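Local coordinates for peptide ABC transporter permease (Staphylococcus hominis, PDB 6EXS), which probably imports peptides as a POT-family transporter of the major facilitator superfamily, and binds a thioalcohol-conjugated peptide, a precursor of human underarm malodour, at residues A95-P108 against H179-L193. Residues are numbered along the deposited sequence; the frame is centred on the assembly and turned at random.
Sequences AVLIIIGHICLSLP and HGGFLLAAIGMALGL. With OLC ((2R)-2,3-dihydroxypropyl (9Z)-octadec-9-enoate), chain K.
M189 enters helix 95-106 as a knob among A95, I98, I99 and H102. Its CG, anti to the backbone N (chi1 -176°), meets I99 CG1 at 3.3 Å, and the bend at chi2 carries the flexible thioether on until CE lies 3.8 Å from A95 CB, where a small residue leaves room for it. L193 extends this apolar patch with its two branches: CD1 rests on A95 CB, while CD2 meets the tip of I99, CD1, at 3.4 Å. Midway, A186 is small enough to let the backbones close in, its CA 5.0 Å from that of H102. Beyond it L105 CD1 lies over one face of the F182 ring, 3.8 Å from the centroid, a CH-pi contact.

The polar links run from H102 to H179. H179 ND1 donates to L105 O (2.8 Å), in the carbonyl plane though bent at the hydrogen (142°), so an imidazole from one helix ties itself to the backbone of the other near P108. A water in the plane of the H102 ring joins ND1 to F182 O, and S106 OG donates a hydrogen bond to H102 O, in its own segment.

The segments, parts of helices 74-106 and 178-204, run antiparallel at 162°, their axes 7.9 Å apart at closest approach. Helix 16-44 packs beside both, Y42 meeting F182 edge-to-face and M35 touching L105; helix 110-137 borders 95-106 and helix 147-174 borders 179-193, within the transporter's helical bundle.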
loop_
_atom_site.group_PDB
_atom_site.type_symbol
_atom_site.label_atom_id
_atom_site.label_comp_id
_atom_site.label_asym_id
_atom_site.label_seq_id
_atom_site.Cartn_x
_atom_site.Cartn_y
_atom_site.Cartn_z
ATOM N N ALA A 95 -12.315 -8.521 -7.224
ATOM C CA ALA A 95 -12.494 -7.622 -8.372
ATOM C C ALA A 95 -13.922 -7.070 -8.491
ATOM O O ALA A 95 -14.081 -5.882 -8.743
ATOM C CB ALA A 95 -12.093 -8.329 -9.659
ATOM N N VAL A 96 -14.953 -7.931 -8.292
ATOM C CA VAL A 96 -16.376 -7.572 -8.362
ATOM C C VAL A 96 -16.689 -6.602 -7.218
ATOM O O VAL A 96 -17.247 -5.530 -7.453
ATOM C CB VAL A 96 -17.296 -8.836 -8.366
ATOM C CG1 VAL A 96 -18.777 -8.457 -8.217
ATOM C CG2 VAL A 96 -17.087 -9.663 -9.630
ATOM N N LEU A 97 -16.269 -6.962 -5.992
ATOM C CA LEU A 97 -16.430 -6.141 -4.798
ATOM C C LEU A 97 -15.764 -4.761 -4.949
ATOM O O LEU A 97 -16.386 -3.758 -4.594
ATOM C CB LEU A 97 -15.925 -6.897 -3.565
ATOM C CG LEU A 97 -16.806 -8.068 -3.116
ATOM C CD1 LEU A 97 -16.128 -8.867 -2.040
ATOM C CD2 LEU A 97 -18.160 -7.589 -2.590
ATOM N N ILE A 98 -14.536 -4.705 -5.542
ATOM C CA ILE A 98 -13.795 -3.464 -5.812
ATOM C C ILE A 98 -14.605 -2.555 -6.775
ATOM O O ILE A 98 -14.728 -1.357 -6.498
ATOM C CB ILE A 98 -12.336 -3.750 -6.288
ATOM C CG1 ILE A 98 -11.458 -4.218 -5.117
ATOM C CG2 ILE A 98 -11.705 -2.533 -7.003
ATOM C CD1 ILE A 98 -10.211 -4.990 -5.529
ATOM N N ILE A 99 -15.188 -3.131 -7.871
ATOM C CA ILE A 99 -16.030 -2.383 -8.835
ATOM C C ILE A 99 -17.258 -1.757 -8.133
ATOM O O ILE A 99 -17.647 -0.640 -8.476
ATOM C CB ILE A 99 -16.450 -3.246 -10.054
ATOM C CG1 ILE A 99 -15.222 -3.700 -10.818
ATOM C CG2 ILE A 99 -17.374 -2.471 -11.009
ATOM C CD1 ILE A 99 -15.397 -4.895 -11.703
ATOM N N ILE A 100 -17.869 -2.493 -7.163
ATOM C CA ILE A 100 -19.039 -2.032 -6.414
ATOM C C ILE A 100 -18.666 -0.790 -5.603
ATOM O O ILE A 100 -19.399 0.196 -5.641
ATOM C CB ILE A 100 -19.709 -3.173 -5.589
ATOM C CG1 ILE A 100 -20.181 -4.319 -6.523
ATOM C CG2 ILE A 100 -20.876 -2.642 -4.726
ATOM C CD1 ILE A 100 -20.652 -5.654 -5.814
ATOM N N GLY A 101 -17.494 -0.832 -4.959
ATOM C CA GLY A 101 -16.928 0.280 -4.201
ATOM C C GLY A 101 -16.699 1.513 -5.053
ATOM O O GLY A 101 -16.895 2.632 -4.591
ATOM N N HIS A 102 -16.301 1.330 -6.307
ATOM C CA HIS A 102 -16.095 2.445 -7.221
ATOM C C HIS A 102 -17.443 3.029 -7.670
ATOM O O HIS A 102 -17.545 4.249 -7.836
ATOM C CB HIS A 102 -15.215 2.037 -8.416
ATOM C CG HIS A 102 -13.758 1.867 -8.087
ATOM N ND1 HIS A 102 -12.925 2.958 -7.906
ATOM C CD2 HIS A 102 -13.017 0.738 -7.984
ATOM C CE1 HIS A 102 -11.722 2.459 -7.668
ATOM N NE2 HIS A 102 -11.729 1.130 -7.702
ATOM N N ILE A 103 -18.480 2.169 -7.828
ATOM C CA ILE A 103 -19.826 2.609 -8.207
ATOM C C ILE A 103 -20.432 3.448 -7.058
ATOM O O ILE A 103 -21.012 4.499 -7.332
ATOM C CB ILE A 103 -20.730 1.437 -8.714
ATOM C CG1 ILE A 103 -20.187 0.878 -10.058
ATOM C CG2 ILE A 103 -22.195 1.872 -8.888
ATOM C CD1 ILE A 103 -20.611 -0.561 -10.403
ATOM N N CYS A 104 -20.213 3.036 -5.779
ATOM C CA CYS A 104 -20.677 3.760 -4.579
ATOM C C CYS A 104 -20.314 5.253 -4.661
ATOM O O CYS A 104 -21.170 6.104 -4.400
ATOM C CB CYS A 104 -20.120 3.134 -3.300
ATOM S SG CYS A 104 -20.796 1.504 -2.901
ATOM N N LEU A 105 -19.039 5.553 -5.035
ATOM C CA LEU A 105 -18.499 6.909 -5.174
ATOM C C LEU A 105 -19.076 7.698 -6.342
ATOM O O LEU A 105 -19.083 8.924 -6.282
ATOM C CB LEU A 105 -16.967 6.887 -5.256
ATOM C CG LEU A 105 -16.212 6.738 -3.945
ATOM C CD1 LEU A 105 -14.754 6.728 -4.189
ATOM C CD2 LEU A 105 -16.559 7.854 -2.942
ATOM N N SER A 106 -19.546 7.005 -7.402
ATOM C CA SER A 106 -20.153 7.618 -8.593
ATOM C C SER A 106 -21.567 8.130 -8.337
ATOM O O SER A 106 -21.973 9.107 -8.965
ATOM C CB SER A 106 -20.191 6.630 -9.750
ATOM O OG SER A 106 -18.880 6.155 -9.998
ATOM N N LEU A 107 -22.329 7.443 -7.457
ATOM C CA LEU A 107 -23.711 7.783 -7.122
ATOM C C LEU A 107 -23.788 8.982 -6.142
ATOM O O LEU A 107 -22.794 9.249 -5.469
ATOM C CB LEU A 107 -24.444 6.539 -6.589
ATOM C CG LEU A 107 -24.643 5.389 -7.602
ATOM C CD1 LEU A 107 -24.575 4.040 -6.926
ATOM C CD2 LEU A 107 -25.940 5.530 -8.364
ATOM N N PRO A 108 -24.894 9.768 -6.070
ATOM C CA PRO A 108 -24.904 10.920 -5.145
ATOM C C PRO A 108 -25.365 10.511 -3.740
ATOM O O PRO A 108 -26.451 10.891 -3.294
ATOM C CB PRO A 108 -25.847 11.910 -5.837
ATOM C CG PRO A 108 -26.786 11.041 -6.655
ATOM C CD PRO A 108 -26.184 9.657 -6.788
ATOM N N HIS A 179 -17.849 12.796 -9.075
ATOM C CA HIS A 179 -18.665 11.645 -9.487
ATOM C C HIS A 179 -18.297 11.113 -10.891
ATOM O O HIS A 179 -18.302 9.897 -11.097
ATOM C CB HIS A 179 -20.160 11.942 -9.385
ATOM C CG HIS A 179 -20.628 12.183 -7.988
ATOM N ND1 HIS A 179 -20.137 11.449 -6.922
ATOM C CD2 HIS A 179 -21.549 13.058 -7.529
ATOM C CE1 HIS A 179 -20.760 11.912 -5.854
ATOM N NE2 HIS A 179 -21.626 12.872 -6.171
ATOM N N GLY A 180 -17.950 12.027 -11.806
ATOM C CA GLY A 180 -17.516 11.711 -13.160
ATOM C C GLY A 180 -16.148 11.056 -13.183
ATOM O O GLY A 180 -15.909 10.151 -13.988
ATOM N N GLY A 181 -15.258 11.518 -12.298
ATOM C CA GLY A 181 -13.909 10.981 -12.160
ATOM C C GLY A 181 -13.903 9.589 -11.548
ATOM O O GLY A 181 -13.181 8.705 -12.017
ATOM N N PHE A 182 -14.736 9.388 -10.499
ATOM C CA PHE A 182 -14.905 8.111 -9.803
ATOM C C PHE A 182 -15.611 7.101 -10.702
ATOM O O PHE A 182 -15.413 5.904 -10.529
ATOM C CB PHE A 182 -15.677 8.289 -8.477
ATOM C CG PHE A 182 -14.992 9.083 -7.383
ATOM C CD1 PHE A 182 -13.691 8.779 -6.986
ATOM C CD2 PHE A 182 -15.659 10.110 -6.725
ATOM C CE1 PHE A 182 -13.058 9.509 -5.972
ATOM C CE2 PHE A 182 -15.021 10.846 -5.717
ATOM C CZ PHE A 182 -13.732 10.526 -5.334
ATOM N N LEU A 183 -16.433 7.583 -11.663
ATOM C CA LEU A 183 -17.111 6.737 -12.648
ATOM C C LEU A 183 -16.081 6.237 -13.667
ATOM O O LEU A 183 -16.141 5.070 -14.052
ATOM C CB LEU A 183 -18.275 7.480 -13.323
ATOM C CG LEU A 183 -19.097 6.720 -14.387
ATOM C CD1 LEU A 183 -19.835 5.503 -13.794
ATOM C CD2 LEU A 183 -20.077 7.658 -15.081
ATOM N N LEU A 184 -15.111 7.101 -14.057
ATOM C CA LEU A 184 -14.027 6.758 -14.976
ATOM C C LEU A 184 -13.136 5.659 -14.373
ATOM O O LEU A 184 -12.768 4.725 -15.089
ATOM C CB LEU A 184 -13.211 8.007 -15.366
ATOM C CG LEU A 184 -12.175 7.876 -16.505
ATOM C CD1 LEU A 184 -12.791 7.286 -17.780
ATOM C CD2 LEU A 184 -11.589 9.228 -16.854
ATOM N N ALA A 185 -12.846 5.738 -13.048
ATOM C CA ALA A 185 -12.092 4.720 -12.313
ATOM C C ALA A 185 -12.925 3.425 -12.306
ATOM O O ALA A 185 -12.371 2.357 -12.574
ATOM C CB ALA A 185 -11.803 5.182 -10.890
ATOM N N ALA A 186 -14.268 3.534 -12.108
ATOM C CA ALA A 186 -15.181 2.385 -12.142
ATOM C C ALA A 186 -15.133 1.659 -13.494
ATOM O O ALA A 186 -14.951 0.450 -13.503
ATOM C CB ALA A 186 -16.604 2.818 -11.824
ATOM N N ILE A 187 -15.239 2.397 -14.622
ATOM C CA ILE A 187 -15.206 1.847 -15.985
ATOM C C ILE A 187 -13.835 1.202 -16.265
ATOM O O ILE A 187 -13.785 0.105 -16.823
ATOM C CB ILE A 187 -15.658 2.895 -17.064
ATOM C CG1 ILE A 187 -17.154 3.266 -16.876
ATOM C CG2 ILE A 187 -15.403 2.401 -18.503
ATOM C CD1 ILE A 187 -17.601 4.627 -17.477
ATOM N N GLY A 188 -12.757 1.850 -15.810
ATOM C CA GLY A 188 -11.393 1.349 -15.955
ATOM C C GLY A 188 -11.245 -0.005 -15.295
ATOM O O GLY A 188 -10.687 -0.934 -15.884
ATOM N N MET A 189 -11.811 -0.132 -14.091
ATOM C CA MET A 189 -11.818 -1.364 -13.312
ATOM C C MET A 189 -12.680 -2.434 -14.003
ATOM O O MET A 189 -12.315 -3.605 -13.972
ATOM C CB MET A 189 -12.272 -1.065 -11.872
ATOM C CG MET A 189 -12.230 -2.246 -10.931
ATOM S SD MET A 189 -10.680 -3.147 -10.846
ATOM C CE MET A 189 -11.216 -4.615 -10.143
ATOM N N ALA A 190 -13.786 -2.034 -14.671
ATOM C CA ALA A 190 -14.638 -2.980 -15.415
ATOM C C ALA A 190 -13.855 -3.601 -16.598
ATOM O O ALA A 190 -14.016 -4.791 -16.859
ATOM C CB ALA A 190 -15.902 -2.291 -15.916
ATOM N N LEU A 191 -12.968 -2.809 -17.264
ATOM C CA LEU A 191 -12.123 -3.262 -18.378
ATOM C C LEU A 191 -11.181 -4.363 -17.928
ATOM O O LEU A 191 -11.007 -5.341 -18.653
ATOM C CB LEU A 191 -11.329 -2.106 -19.013
ATOM C CG LEU A 191 -12.113 -1.060 -19.808
ATOM C CD1 LEU A 191 -11.160 -0.132 -20.558
ATOM C CD2 LEU A 191 -13.099 -1.713 -20.799
ATOM N N GLY A 192 -10.608 -4.195 -16.730
ATOM C CA GLY A 192 -9.743 -5.169 -16.087
ATOM C C GLY A 192 -10.494 -6.464 -15.852
ATOM O O GLY A 192 -10.002 -7.535 -16.222
ATOM N N LEU A 193 -11.728 -6.363 -15.283
ATOM C CA LEU A 193 -12.611 -7.511 -15.017
ATOM C C LEU A 193 -13.009 -8.253 -16.314
ATOM O O LEU A 193 -12.925 -9.481 -16.356
ATOM C CB LEU A 193 -13.865 -7.094 -14.213
ATOM C CG LEU A 193 -14.807 -8.234 -13.783
ATOM C CD1 LEU A 193 -14.252 -9.010 -12.607
ATOM C CD2 LEU A 193 -16.191 -7.731 -13.456
HETATM C C24 OLC K . -30.133 8.162 -8.333
HETATM C C5 OLC K . -26.807 -0.241 -5.689
HETATM C C4 OLC K . -28.117 0.525 -5.695
HETATM C C3 OLC K . -28.101 1.722 -6.625
HETATM C C2 OLC K . -29.420 2.485 -6.644
HETATM C C21 OLC K . -30.551 5.699 -8.101
HETATM C C1 OLC K . -29.430 3.643 -7.603
HETATM C C22 OLC K . -29.998 6.943 -7.446
HETATM O O19 OLC K . -28.766 3.714 -8.606
HETATM O O25 OLC K . -29.807 9.354 -7.632
HETATM O O23 OLC K . -30.683 7.162 -6.209
HETATM O O20 OLC K . -30.288 4.592 -7.203
HETATM O O HOH W 1 -13.810 5.553 -7.888
#